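Local coordinates for protein putative regulator (Escherichia coli O6, PDB 3HFI) that probably acts as a transcriptional regulator, with a UTRA domain of the kind that binds small-molecule effectors in GntR-family regulators, at residues A[135-140]-A[146-151]; A[94-97]-A[101-104]; A[57-60]-A[65-68]; A[32-37]-A[70-75]; A[39-42]-A[47-50]. All blocks are in the same frame, centred on the assembly; numbering follows the deposited sequence.

Contact 1 (A[135-140]-A[146-151])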
loop_
_atom_site.group_PDB
_atom_site.type_symbol
_atom_site.label_atom_id
_atom_site.label_comp_id
_atom_site.label_asym_id
_atom_site.label_seq_id
_atom_site.Cartn_x
_atom_site.Cartn_y
_atom_site.Cartn_z
ATOM N N GLU A 135 6.178 3.155 7.544
ATOM C CA GLU A 135 6.565 4.450 6.942
ATOM C C GLU A 135 6.277 4.333 5.471
ATOM O O GLU A 135 6.715 3.385 4.854
ATOM C CB GLU A 135 8.056 4.746 7.049
ATOM C CG GLU A 135 8.598 4.995 8.399
ATOM C CD GLU A 135 10.118 5.258 8.347
ATOM O OE1 GLU A 135 10.825 4.641 7.538
ATOM O OE2 GLU A 135 10.615 6.079 9.080
ATOM N N GLN A 136 5.632 5.326 4.888
ATOM C CA GLN A 136 5.286 5.285 3.500
ATOM C C GLN A 136 5.662 6.582 2.834
ATOM O O GLN A 136 5.321 7.669 3.324
ATOM C CB GLN A 136 3.787 5.123 3.370
ATOM C CG GLN A 136 3.350 5.011 1.899
ATOM C CD GLN A 136 1.887 4.863 1.749
ATOM O OE1 GLN A 136 1.105 5.782 2.127
ATOM N NE2 GLN A 136 1.458 3.687 1.210
ATOM N N LEU A 137 6.340 6.482 1.715
ATOM C CA LEU A 137 6.742 7.640 0.947
ATOM C C LEU A 137 5.920 7.575 -0.334
ATOM O O LEU A 137 5.924 6.578 -0.988
ATOM C CB LEU A 137 8.258 7.593 0.671
ATOM C CG LEU A 137 8.941 8.840 0.115
ATOM C CD1 LEU A 137 8.628 10.090 0.915
ATOM C CD2 LEU A 137 10.457 8.657 -0.013
ATOM N N VAL A 138 5.266 8.677 -0.674
ATOM C CA VAL A 138 4.353 8.814 -1.813
ATOM C C VAL A 138 4.925 9.844 -2.784
ATOM O O VAL A 138 5.386 10.897 -2.353
ATOM C CB VAL A 138 2.933 9.216 -1.316
ATOM C CG1 VAL A 138 1.958 9.394 -2.504
ATOM C CG2 VAL A 138 2.389 8.124 -0.325
ATOM N N PHE A 139 4.936 9.509 -4.090
ATOM C CA PHE A 139 5.647 10.254 -5.123
ATOM C C PHE A 139 4.693 10.612 -6.242
ATOM O O PHE A 139 3.835 9.798 -6.630
ATOM C CB PHE A 139 6.703 9.411 -5.804
ATOM C CG PHE A 139 7.844 8.966 -4.934
ATOM C CD1 PHE A 139 9.106 9.485 -5.118
ATOM C CD2 PHE A 139 7.679 7.937 -4.032
ATOM C CE1 PHE A 139 10.193 9.006 -4.368
ATOM C CE2 PHE A 139 8.734 7.437 -3.266
ATOM C CZ PHE A 139 10.011 7.978 -3.444
ATOM N N PHE A 140 4.882 11.805 -6.806
ATOM C CA PHE A 140 4.346 12.113 -8.110
ATOM C C PHE A 140 5.167 11.500 -9.226
ATOM O O PHE A 140 4.657 11.003 -10.208
ATOM C CB PHE A 140 4.372 13.614 -8.295
ATOM C CG PHE A 140 3.376 14.363 -7.459
ATOM C CD1 PHE A 140 2.051 13.933 -7.344
ATOM C CD2 PHE A 140 3.757 15.527 -6.813
ATOM C CE1 PHE A 140 1.142 14.672 -6.590
ATOM C CE2 PHE A 140 2.826 16.298 -6.082
ATOM C CZ PHE A 140 1.540 15.868 -5.973
ATOM N N VAL A 146 6.078 13.664 -2.558
ATOM C CA VAL A 146 5.134 14.691 -2.125
ATOM C C VAL A 146 4.714 14.516 -0.662
ATOM O O VAL A 146 4.389 15.501 0.008
ATOM C CB VAL A 146 3.899 14.787 -3.006
ATOM C CG1 VAL A 146 3.058 13.480 -3.027
ATOM C CG2 VAL A 146 3.013 15.994 -2.547
ATOM N N GLU A 147 4.738 13.284 -0.149
ATOM C CA GLU A 147 4.194 13.035 1.185
ATOM C C GLU A 147 4.907 11.887 1.817
ATOM O O GLU A 147 5.290 10.948 1.108
ATOM C CB GLU A 147 2.685 12.757 1.122
ATOM C CG GLU A 147 1.960 12.667 2.478
ATOM C CD GLU A 147 1.963 11.285 3.093
ATOM O OE1 GLU A 147 1.933 10.282 2.339
ATOM O OE2 GLU A 147 1.955 11.174 4.329
ATOM N N PHE A 148 5.119 11.987 3.138
ATOM C CA PHE A 148 5.827 10.988 3.961
ATOM C C PHE A 148 4.950 10.729 5.176
ATOM O O PHE A 148 4.736 11.628 6.011
ATOM C CB PHE A 148 7.223 11.490 4.408
ATOM C CG PHE A 148 7.958 10.523 5.267
ATOM C CD1 PHE A 148 8.282 9.264 4.787
ATOM C CD2 PHE A 148 8.301 10.838 6.562
ATOM C CE1 PHE A 148 8.921 8.355 5.563
ATOM C CE2 PHE A 148 8.954 9.889 7.379
ATOM C CZ PHE A 148 9.277 8.704 6.878
ATOM N N GLY A 149 4.393 9.525 5.231
ATOM C CA GLY A 149 3.443 9.131 6.251
ATOM C C GLY A 149 3.984 8.080 7.185
ATOM O O GLY A 149 4.758 7.200 6.783
ATOM N N ASN A 150 3.577 8.190 8.436
ATOM C CA ASN A 150 3.826 7.200 9.460
ATOM C C ASN A 150 2.485 6.682 9.909
ATOM O O ASN A 150 1.619 7.489 10.293
ATOM C CB ASN A 150 4.491 7.837 10.661
ATOM C CG ASN A 150 5.972 7.995 10.475
ATOM O OD1 ASN A 150 6.729 7.188 10.961
ATOM N ND2 ASN A 150 6.397 9.018 9.752
ATOM N N VAL A 151 2.305 5.358 9.876
ATOM C CA VAL A 151 1.002 4.756 10.156
ATOM C C VAL A 151 1.157 3.777 11.303
ATOM O O VAL A 151 2.093 2.987 11.314
ATOM C CB VAL A 151 0.433 4.052 8.927
ATOM C CG1 VAL A 151 -0.900 3.472 9.226
ATOM C CG2 VAL A 151 0.306 5.040 7.767
HETATM O O HOH W 1 1.455 7.946 3.179
#
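Gln136 and Gly149 trade backbone hydrogen bonds in an antiparallel hairpin (strands 130-139 and 144-153) of the UTRA-domain sheet: Gln136 N to Gly149 O and Gly149 N to Gln136 O are both 2.8 Å. Next along the ladder, Val138 N gives to Glu147 O at 2.9 Å, and a classic beta bulge follows, because Val138 O takes a straight bond from Val146 N (2.9 Å) and a weak one from Glu147 N. Polar side chains share the Val138 face. Glu147, bent at chi2 (-88°), lays OE1 beside Val138 CG2, while its OE2 is bonded to Asn71; the Gln136 amide is bonded to Tyr159 and Gly161 of the second subunit. The other face is mixed: Leu137 CD1 meets Phe148 CD1 at 4.0 Å, and Glu135 OE2, bonded to Tyr39 OH, lies at the ring edge of Phe148, 3.7 Å from CZ. At the bulge, Val146 CB sits over one face of the Phe140 ring, 4.0 Å from its centroid.

Contact 2 (A[94-97]-A[101-104])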
loop_
_atom_site.group_PDB
_atom_site.type_symbol
_atom_site.label_atom_id
_atom_site.label_comp_id
_atom_site.label_asym_id
_atom_site.label_seq_id
_atom_site.Cartn_x
_atom_site.Cartn_y
_atom_site.Cartn_z
ATOM N N THR A 94 -7.020 15.438 -2.949
ATOM C CA THR A 94 -6.798 16.864 -2.846
ATOM C C THR A 94 -5.376 17.265 -3.252
ATOM O O THR A 94 -5.170 18.313 -3.865
ATOM C CB THR A 94 -7.118 17.391 -1.413
ATOM O OG1 THR A 94 -8.472 17.052 -1.046
ATOM C CG2 THR A 94 -6.962 18.896 -1.326
ATOM N N ILE A 95 -4.399 16.463 -2.871
ATOM C CA ILE A 95 -3.007 16.632 -3.294
ATOM C C ILE A 95 -2.994 16.642 -4.828
ATOM O O ILE A 95 -2.422 17.540 -5.439
ATOM C CB ILE A 95 -2.131 15.516 -2.651
ATOM C CG1 ILE A 95 -1.965 15.808 -1.139
ATOM C CG2 ILE A 95 -0.788 15.336 -3.358
ATOM C CD1 ILE A 95 -1.161 14.728 -0.339
ATOM N N GLU A 96 -3.720 15.701 -5.439
ATOM C CA GLU A 96 -3.727 15.563 -6.889
ATOM C C GLU A 96 -4.384 16.743 -7.560
ATOM O O GLU A 96 -3.789 17.276 -8.475
ATOM C CB GLU A 96 -4.366 14.227 -7.338
ATOM C CG GLU A 96 -3.495 12.998 -7.042
ATOM C CD GLU A 96 -3.992 11.761 -7.732
ATOM O OE1 GLU A 96 -5.206 11.711 -7.997
ATOM O OE2 GLU A 96 -3.202 10.855 -8.089
ATOM N N SER A 97 -5.551 17.197 -7.084
ATOM C CA SER A 97 -6.168 18.379 -7.645
ATOM C C SER A 97 -5.338 19.633 -7.571
ATOM O O SER A 97 -5.222 20.369 -8.561
ATOM C CB SER A 97 -7.505 18.747 -6.964
ATOM O OG SER A 97 -8.390 17.659 -6.839
ATOM N N ARG A 101 -1.028 17.017 -10.544
ATOM C CA ARG A 101 -0.101 15.920 -10.789
ATOM C C ARG A 101 -0.765 14.627 -10.319
ATOM O O ARG A 101 -1.538 14.680 -9.382
ATOM C CB ARG A 101 1.183 16.130 -10.018
ATOM C CG ARG A 101 2.001 17.277 -10.499
ATOM C CD ARG A 101 3.302 17.472 -9.646
ATOM N NE ARG A 101 4.050 18.688 -10.056
ATOM C CZ ARG A 101 5.055 18.693 -10.917
ATOM N NH1 ARG A 101 5.425 17.561 -11.501
ATOM N NH2 ARG A 101 5.667 19.830 -11.240
ATOM N N LYS A 102 -0.464 13.484 -10.945
ATOM C CA LYS A 102 -0.938 12.203 -10.480
ATOM C C LYS A 102 0.114 11.595 -9.585
ATOM O O LYS A 102 1.295 11.734 -9.824
ATOM C CB LYS A 102 -1.275 11.258 -11.671
ATOM C CG LYS A 102 -2.557 11.710 -12.436
ATOM C CD LYS A 102 -2.514 11.538 -13.967
ATOM C CE LYS A 102 -3.177 12.774 -14.747
ATOM N NZ LYS A 102 -3.242 12.768 -16.325
ATOM N N ILE A 103 -0.340 10.909 -8.546
ATOM C CA ILE A 103 0.481 9.994 -7.755
ATOM C C ILE A 103 0.765 8.710 -8.497
ATOM O O ILE A 103 -0.147 8.006 -8.897
ATOM C CB ILE A 103 -0.190 9.723 -6.398
ATOM C CG1 ILE A 103 -0.205 11.052 -5.598
ATOM C CG2 ILE A 103 0.533 8.587 -5.634
ATOM C CD1 ILE A 103 -1.044 10.970 -4.367
ATOM N N ARG A 104 2.048 8.438 -8.721
ATOM C CA ARG A 104 2.500 7.343 -9.490
ATOM C C ARG A 104 3.285 6.263 -8.783
ATOM O O ARG A 104 3.374 5.172 -9.354
ATOM C CB ARG A 104 3.346 7.831 -10.653
ATOM C CG ARG A 104 2.606 8.861 -11.522
ATOM C CD ARG A 104 3.409 9.173 -12.758
ATOM N NE ARG A 104 2.796 10.291 -13.448
ATOM C CZ ARG A 104 1.908 10.184 -14.414
ATOM N NH1 ARG A 104 1.541 8.975 -14.873
ATOM N NH2 ARG A 104 1.404 11.306 -14.968
#
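Glu96 OE2 takes the backbone N-H of Ile103 in a nearly straight bond of 2.9 Å, tying a helix side chain to the connection between helix 91-99 and strand 105-114, outermost in this chain's UTRA-domain sheet. The donor reaches OE2 on its anti side, 18° out of the carboxylate plane. With CG set anti to the carbonyl carbon (chi1 -72°) and the chain extended beyond it, the Glu96 side chain spans from the helix to the 101-104 backbone. On the way, its CB and CG pass the carbonyl of Arg101, each 3.5 Å from Arg101 O, and that same oxygen also receives a CA-H...O contact from Glu96 CA. The carboxylate then rests against the loop: OE2 lies 3.6 Å from Lys102 CA and equally far from Ile103 CB. Its other oxygen, OE1, has a long, weak ion pair with Lys157 of the second subunit. A second backbone link, Arg101 N to Glu96 O, is weak and bent, and Ser99 OG is hydrogen-bonded to both of those atoms. On the buried side Ile95 and Ile103 both pack on Phe140 of the neighbouring hairpin, and Ile103 also on Leu160 of the second subunit. The two isoleucines barely meet, Ile95 CG2 lying 4.5 Å from Ile103 CD1.

Contact 3 (A[57-60]-A[65-68])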
loop_
_atom_site.group_PDB
_atom_site.type_symbol
_atom_site.label_atom_id
_atom_site.label_comp_id
_atom_site.label_asym_id
_atom_site.label_seq_id
_atom_site.Cartn_x
_atom_site.Cartn_y
_atom_site.Cartn_z
ATOM N N ARG A 57 -4.388 11.981 11.638
ATOM C CA ARG A 57 -5.710 11.493 11.238
ATOM C C ARG A 57 -5.963 10.133 11.844
ATOM O O ARG A 57 -5.060 9.296 11.893
ATOM C CB ARG A 57 -5.777 11.410 9.720
ATOM C CG ARG A 57 -5.858 12.795 9.092
ATOM C CD ARG A 57 -5.220 12.813 7.755
ATOM N NE ARG A 57 -6.083 12.156 6.816
ATOM C CZ ARG A 57 -5.745 11.140 6.020
ATOM N NH1 ARG A 57 -4.527 10.594 5.976
ATOM N NH2 ARG A 57 -6.673 10.653 5.229
ATOM N N LEU A 58 -7.183 9.939 12.345
ATOM C CA LEU A 58 -7.539 8.705 13.014
ATOM C C LEU A 58 -8.574 8.055 12.131
ATOM O O LEU A 58 -9.601 8.651 11.816
ATOM C CB LEU A 58 -8.084 8.955 14.430
ATOM C CG LEU A 58 -8.404 7.716 15.279
ATOM C CD1 LEU A 58 -7.145 7.032 15.782
ATOM C CD2 LEU A 58 -9.288 8.088 16.449
ATOM N N ARG A 59 -8.266 6.859 11.673
ATOM C CA ARG A 59 -9.148 6.181 10.758
ATOM C C ARG A 59 -9.839 5.108 11.529
ATOM O O ARG A 59 -9.170 4.292 12.151
ATOM C CB ARG A 59 -8.389 5.538 9.642
ATOM C CG ARG A 59 -9.207 4.484 8.943
ATOM C CD ARG A 59 -8.706 4.319 7.535
ATOM N NE ARG A 59 -8.745 5.626 6.890
ATOM C CZ ARG A 59 -7.978 5.992 5.873
ATOM N NH1 ARG A 59 -7.083 5.151 5.349
ATOM N NH2 ARG A 59 -8.099 7.214 5.373
ATOM N N SER A 60 -11.170 5.120 11.500
ATOM C CA SER A 60 -11.954 4.053 12.112
ATOM C C SER A 60 -12.782 3.295 11.063
ATOM O O SER A 60 -13.315 3.858 10.088
ATOM C CB SER A 60 -12.800 4.575 13.283
ATOM O OG SER A 60 -13.456 5.780 12.962
ATOM N N LYS A 65 -11.686 1.933 15.911
ATOM C CA LYS A 65 -10.480 2.670 15.489
ATOM C C LYS A 65 -9.459 1.705 14.888
ATOM O O LYS A 65 -8.943 0.827 15.587
ATOM C CB LYS A 65 -9.846 3.421 16.664
ATOM C CG LYS A 65 -10.731 4.506 17.276
ATOM C CD LYS A 65 -10.296 4.868 18.707
ATOM C CE LYS A 65 -11.503 5.231 19.607
ATOM N NZ LYS A 65 -11.827 6.698 19.503
ATOM N N ALA A 66 -9.200 1.876 13.588
ATOM C CA ALA A 66 -8.273 1.038 12.823
ATOM C C ALA A 66 -6.828 1.535 12.965
ATOM O O ALA A 66 -5.975 0.801 13.461
ATOM C CB ALA A 66 -8.668 0.999 11.334
ATOM N N MET A 67 -6.557 2.774 12.558
ATOM C CA MET A 67 -5.197 3.223 12.508
ATOM C C MET A 67 -5.053 4.714 12.742
ATOM O O MET A 67 -5.985 5.488 12.514
ATOM C CB MET A 67 -4.604 2.876 11.147
ATOM C CG MET A 67 -5.324 3.496 9.983
ATOM S SD MET A 67 -4.913 2.723 8.368
ATOM C CE MET A 67 -6.193 1.489 8.314
ATOM N N LEU A 68 -3.861 5.092 13.192
ATOM C CA LEU A 68 -3.457 6.485 13.373
ATOM C C LEU A 68 -2.447 6.826 12.280
ATOM O O LEU A 68 -1.472 6.116 12.095
ATOM C CB LEU A 68 -2.890 6.666 14.784
ATOM C CG LEU A 68 -2.414 8.048 15.210
ATOM C CD1 LEU A 68 -3.571 9.037 15.382
ATOM C CD2 LEU A 68 -1.686 7.796 16.508
#
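Arg59 O accepts two backbone N-H groups, Ala66 N at 2.8 Å and Met67 N at 3.0 Å, both in its carbonyl plane, while Arg59 N gives a nearly linear bond to Met67 O. Flanking these, Arg59 and Met67 run side by side in the same direction, Arg59 CB against Met67 CG at 3.7 Å and Arg59 CD against the Met67 methyl CE at 3.9 Å. With chi1 at 60°, Met67 CG is tucked over its own backbone, flanked by N and C, and comes alongside Arg59 CB. Having Ala66 and Met67 both opposite Arg59 makes a classic beta bulge, close to the turn of the antiparallel hairpin of strands 51-60 and 65-73. The bulge shifts the register by one, so Ser60 pairs with Lys65 on the Leu58 face. There Leu58 divides its methyls: CD2 touches Lys65 CG at 3.9 Å, and CD1 meets Leu68 CD1 at 4.1 Å. Farther out, Ile29 of strand 26-35 and Leu123 of helix 117-123 pack on both leucines, and Arg57 NH1 is bonded to Asn71 OD1.

Contact 4 (A[32-37]-A[70-75])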
loop_
_atom_site.group_PDB
_atom_site.type_symbol
_atom_site.label_atom_id
_atom_site.label_comp_id
_atom_site.label_asym_id
_atom_site.label_seq_id
_atom_site.Cartn_x
_atom_site.Cartn_y
_atom_site.Cartn_z
ATOM N N ARG A 32 -0.547 21.062 11.638
ATOM C CA ARG A 32 0.505 21.971 12.031
ATOM C C ARG A 32 1.394 22.217 10.842
ATOM O O ARG A 32 1.599 21.284 10.064
ATOM C CB ARG A 32 1.388 21.212 12.992
ATOM C CG ARG A 32 1.919 21.953 14.050
ATOM C CD ARG A 32 2.285 20.963 15.182
ATOM N NE ARG A 32 3.189 19.862 14.771
ATOM C CZ ARG A 32 3.111 18.618 15.271
ATOM N NH1 ARG A 32 2.134 18.311 16.147
ATOM N NH2 ARG A 32 3.962 17.655 14.856
ATOM N N ILE A 33 1.923 23.429 10.710
ATOM C CA ILE A 33 2.977 23.703 9.733
ATOM C C ILE A 33 4.254 23.582 10.568
ATOM O O ILE A 33 4.341 24.210 11.621
ATOM C CB ILE A 33 2.923 25.124 9.160
ATOM C CG1 ILE A 33 1.602 25.360 8.392
ATOM C CG2 ILE A 33 4.122 25.404 8.276
ATOM C CD1 ILE A 33 1.330 24.282 7.440
ATOM N N GLU A 34 5.206 22.761 10.158
ATOM C CA GLU A 34 6.407 22.677 10.962
ATOM C C GLU A 34 7.631 22.590 10.038
ATOM O O GLU A 34 7.495 22.144 8.914
ATOM C CB GLU A 34 6.336 21.418 11.855
ATOM C CG GLU A 34 6.251 20.138 11.026
ATOM C CD GLU A 34 6.267 18.786 11.875
ATOM O OE1 GLU A 34 5.854 18.793 13.056
ATOM O OE2 GLU A 34 6.693 17.735 11.307
ATOM N N PRO A 35 8.819 22.980 10.544
ATOM C CA PRO A 35 10.024 22.795 9.752
ATOM C C PRO A 35 10.309 21.311 9.576
ATOM O O PRO A 35 10.199 20.559 10.541
ATOM C CB PRO A 35 11.134 23.493 10.558
ATOM C CG PRO A 35 10.408 24.351 11.577
ATOM C CD PRO A 35 9.078 23.629 11.850
ATOM N N ALA A 36 10.601 20.872 8.349
ATOM C CA ALA A 36 11.015 19.477 8.100
ATOM C C ALA A 36 12.299 19.152 8.852
ATOM O O ALA A 36 13.300 19.892 8.754
ATOM C CB ALA A 36 11.198 19.240 6.666
ATOM N N ASN A 37 12.288 18.086 9.662
ATOM C CA ASN A 37 13.551 17.685 10.314
ATOM C C ASN A 37 14.420 16.981 9.301
ATOM O O ASN A 37 13.984 16.765 8.166
ATOM C CB ASN A 37 13.352 16.860 11.597
ATOM C CG ASN A 37 12.811 15.470 11.341
ATOM O OD1 ASN A 37 13.043 14.863 10.311
ATOM N ND2 ASN A 37 12.070 14.961 12.327
ATOM N N GLU A 70 -0.051 9.815 10.493
ATOM C CA GLU A 70 0.641 11.118 10.549
ATOM C C GLU A 70 1.243 11.384 9.192
ATOM O O GLU A 70 2.187 10.692 8.776
ATOM C CB GLU A 70 1.735 11.033 11.581
ATOM C CG GLU A 70 1.185 10.767 12.906
ATOM C CD GLU A 70 2.274 10.745 13.928
ATOM O OE1 GLU A 70 2.887 9.659 14.111
ATOM O OE2 GLU A 70 2.482 11.812 14.562
ATOM N N ASN A 71 0.648 12.303 8.454
ATOM C CA ASN A 71 1.104 12.669 7.136
ATOM C C ASN A 71 1.993 13.927 7.217
ATOM O O ASN A 71 1.683 14.860 7.963
ATOM C CB ASN A 71 -0.106 12.990 6.226
ATOM C CG ASN A 71 -1.092 11.880 6.130
ATOM O OD1 ASN A 71 -2.243 12.005 6.553
ATOM N ND2 ASN A 71 -0.671 10.791 5.501
ATOM N N ARG A 72 3.064 13.970 6.443
ATOM C CA ARG A 72 3.871 15.140 6.299
ATOM C C ARG A 72 4.011 15.407 4.797
ATOM O O ARG A 72 4.525 14.591 4.042
ATOM C CB ARG A 72 5.217 14.890 6.929
ATOM C CG ARG A 72 5.196 15.042 8.452
ATOM C CD ARG A 72 6.427 14.582 9.080
ATOM N NE ARG A 72 6.459 14.837 10.534
ATOM C CZ ARG A 72 6.174 13.914 11.452
ATOM N NH1 ARG A 72 5.767 12.722 11.099
ATOM N NH2 ARG A 72 6.232 14.199 12.729
ATOM N N ILE A 73 3.559 16.585 4.401
ATOM C CA ILE A 73 3.285 16.969 3.012
ATOM C C ILE A 73 4.137 18.163 2.578
ATOM O O ILE A 73 4.174 19.184 3.282
ATOM C CB ILE A 73 1.784 17.335 2.840
ATOM C CG1 ILE A 73 0.906 16.126 3.208
ATOM C CG2 ILE A 73 1.550 17.705 1.408
ATOM C CD1 ILE A 73 -0.314 16.473 4.074
ATOM N N ASN A 74 4.831 18.026 1.434
ATOM C CA ASN A 74 5.552 19.134 0.837
ATOM C C ASN A 74 4.540 20.097 0.224
ATOM O O ASN A 74 4.014 19.871 -0.862
ATOM C CB ASN A 74 6.490 18.623 -0.249
ATOM C CG ASN A 74 7.291 19.714 -0.869
ATOM O OD1 ASN A 74 7.165 20.883 -0.494
ATOM N ND2 ASN A 74 8.151 19.353 -1.795
ATOM N N ILE A 75 4.284 21.182 0.902
ATOM C CA ILE A 75 3.245 22.123 0.496
ATOM C C ILE A 75 3.622 22.978 -0.727
ATOM O O ILE A 75 2.744 23.476 -1.439
ATOM C CB ILE A 75 2.789 22.993 1.698
ATOM C CG1 ILE A 75 3.915 23.772 2.335
ATOM C CG2 ILE A 75 2.250 22.137 2.805
ATOM C CD1 ILE A 75 3.567 24.088 3.836
#
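Glu34 CG stands between its own backbone N and carbonyl carbon (chi1 61°) and the chain beyond it is extended, while Arg72 runs straight from CG to NE; together these torsions join the two side chains in a salt bridge, Arg72 NE to Glu34 OE2 at 3.0 Å. The bridge spans strands 26-35 and 65-73, which are not neighbours in the UTRA-domain sheet: strand 51-60 runs between them, and the charged ends meet across it, Glu34 packing on its Ile52. Glu34 OE2 lies at the edge of the Arg72 guanidinium, near its plane, and the N-H approaches nearly head-on to the C-O bond; the carboxylate and guanidinium planes are 35° apart. The other oxygen is used too. Arg32, on the same strand as Glu34, holds OE1 through NH2 at 2.8 Å on the syn side and more weakly through NE, completing a network of two arginines round one carboxylate. The negative charge probably eases the closeness of the cations, Arg32 NH2 and Arg72 NH2 being 4.6 Å apart. Tyr54 of the intervening strand adds a cation-pi contact to Arg32, and Arg72 also packs on Asn150. At the end towards residue 75 the contact turns apolar: both isoleucines pack on Leu53 of the middle strand, and Ile33 CD1 touches Ile75 CD1 at 4.2 Å.

Contact 5 (A[39-42]-A[47-50])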
loop_
_atom_site.group_PDB
_atom_site.type_symbol
_atom_site.label_atom_id
_atom_site.label_comp_id
_atom_site.label_asym_id
_atom_site.label_seq_id
_atom_site.Cartn_x
_atom_site.Cartn_y
_atom_site.Cartn_z
ATOM N N TYR A 39 15.542 14.022 8.892
ATOM C CA TYR A 39 15.101 12.699 8.344
ATOM C C TYR A 39 13.977 12.875 7.377
ATOM O O TYR A 39 13.991 12.342 6.291
ATOM C CB TYR A 39 14.651 11.815 9.486
ATOM C CG TYR A 39 14.197 10.444 9.059
ATOM C CD1 TYR A 39 15.125 9.521 8.548
ATOM C CD2 TYR A 39 12.855 10.056 9.204
ATOM C CE1 TYR A 39 14.738 8.243 8.190
ATOM C CE2 TYR A 39 12.448 8.756 8.838
ATOM C CZ TYR A 39 13.406 7.860 8.325
ATOM O OH TYR A 39 13.069 6.578 7.921
ATOM N N VAL A 40 12.998 13.685 7.769
ATOM C CA VAL A 40 11.868 13.944 6.912
ATOM C C VAL A 40 12.270 14.701 5.641
ATOM O O VAL A 40 11.767 14.429 4.529
ATOM C CB VAL A 40 10.798 14.711 7.662
ATOM C CG1 VAL A 40 9.776 15.238 6.683
ATOM C CG2 VAL A 40 10.102 13.800 8.709
ATOM N N ALA A 41 13.184 15.664 5.795
ATOM C CA ALA A 41 13.652 16.409 4.644
ATOM C C ALA A 41 14.330 15.490 3.643
ATOM O O ALA A 41 14.085 15.623 2.461
ATOM C CB ALA A 41 14.588 17.603 5.071
ATOM N N GLU A 42 15.193 14.590 4.097
ATOM C CA GLU A 42 15.830 13.554 3.223
ATOM C C GLU A 42 14.791 12.671 2.511
ATOM O O GLU A 42 14.821 12.470 1.290
ATOM C CB GLU A 42 16.796 12.707 4.108
ATOM C CG GLU A 42 17.494 11.420 3.535
ATOM C CD GLU A 42 18.059 10.475 4.704
ATOM O OE1 GLU A 42 18.401 10.997 5.821
ATOM O OE2 GLU A 42 18.150 9.213 4.518
ATOM N N THR A 47 14.978 20.795 1.517
ATOM C CA THR A 47 16.000 21.359 2.396
ATOM C C THR A 47 15.515 21.191 3.832
ATOM O O THR A 47 14.390 21.522 4.149
ATOM C CB THR A 47 16.269 22.804 2.035
ATOM O OG1 THR A 47 16.578 22.859 0.634
ATOM C CG2 THR A 47 17.418 23.420 2.854
ATOM N N PRO A 48 16.355 20.634 4.700
ATOM C CA PRO A 48 16.043 20.626 6.109
ATOM C C PRO A 48 15.577 22.005 6.541
ATOM O O PRO A 48 16.183 23.051 6.182
ATOM C CB PRO A 48 17.392 20.342 6.766
ATOM C CG PRO A 48 18.150 19.426 5.663
ATOM C CD PRO A 48 17.643 19.971 4.355
ATOM N N GLY A 49 14.523 22.013 7.345
ATOM C CA GLY A 49 13.949 23.272 7.862
ATOM C C GLY A 49 12.800 23.872 7.033
ATOM O O GLY A 49 12.091 24.824 7.478
ATOM N N GLN A 50 12.617 23.362 5.829
ATOM C CA GLN A 50 11.562 23.858 4.991
ATOM C C GLN A 50 10.212 23.510 5.592
ATOM O O GLN A 50 10.027 22.401 6.006
ATOM C CB GLN A 50 11.637 23.198 3.641
ATOM C CG GLN A 50 10.694 23.820 2.687
ATOM C CD GLN A 50 10.994 23.436 1.302
ATOM O OE1 GLN A 50 11.988 23.897 0.757
ATOM N NE2 GLN A 50 10.145 22.611 0.693
#
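Ala41 CB points from helix 38-44 straight at Pro48, the second residue of a type II beta turn formed by Thr47 to Gln50. This methyl is the whole side chain, and it meets the start of the turn: Pro48 CA and Pro48 N both lie 3.5 Å from Ala41 CB, and the carbonyl carbon of Thr47 is 3.9 Å from it. The proline ring comes alongside with two further carbons, Pro48 CD at 3.9 Å and Pro48 CG at 4.0 Å from the same Ala41 CB. The contact is thus purely van der Waals, a single methyl against Pro48 and the Thr47-Pro48 peptide, in the link from helix 38-44 to strand 51-60. Ala36 and Ile46 also pack on Ala41. The turn itself is closed by Gln50 N bonding to Thr47 O, and Gly49, at the third position, has the positive phi of 93° that a type II turn calls for. The turn is also tied to Ala36 by backbone bonds of Gly49 and Gln50, with Gly49 N giving to Ala36 O at 2.8 Å.

Overall arrangement
Contacts 1, 3 and 4 lie on one six-stranded antiparallel sheet. Contact 1 joins contact 4 directly, Phe148 N bonding to Arg72 O at 2.8 Å and Asn150 O to Glu70 N at 2.9 Å. Contacts 3 and 4 share strand 65-73, although their centres are about 19 Å apart on opposite sides of the chain's centre. Contact 5 is nested inside the loop closed by contact 4, centres about 9 Å apart, and reaches contact 1 by packing, Phe148 CZ lying 3.7 Å from Tyr39 CE2. Contact 2 abuts contact 1 where Phe139 O meets Arg104 N at 3.1 Å; both touch the second subunit. The position of any effector pocket is not established by these contacts.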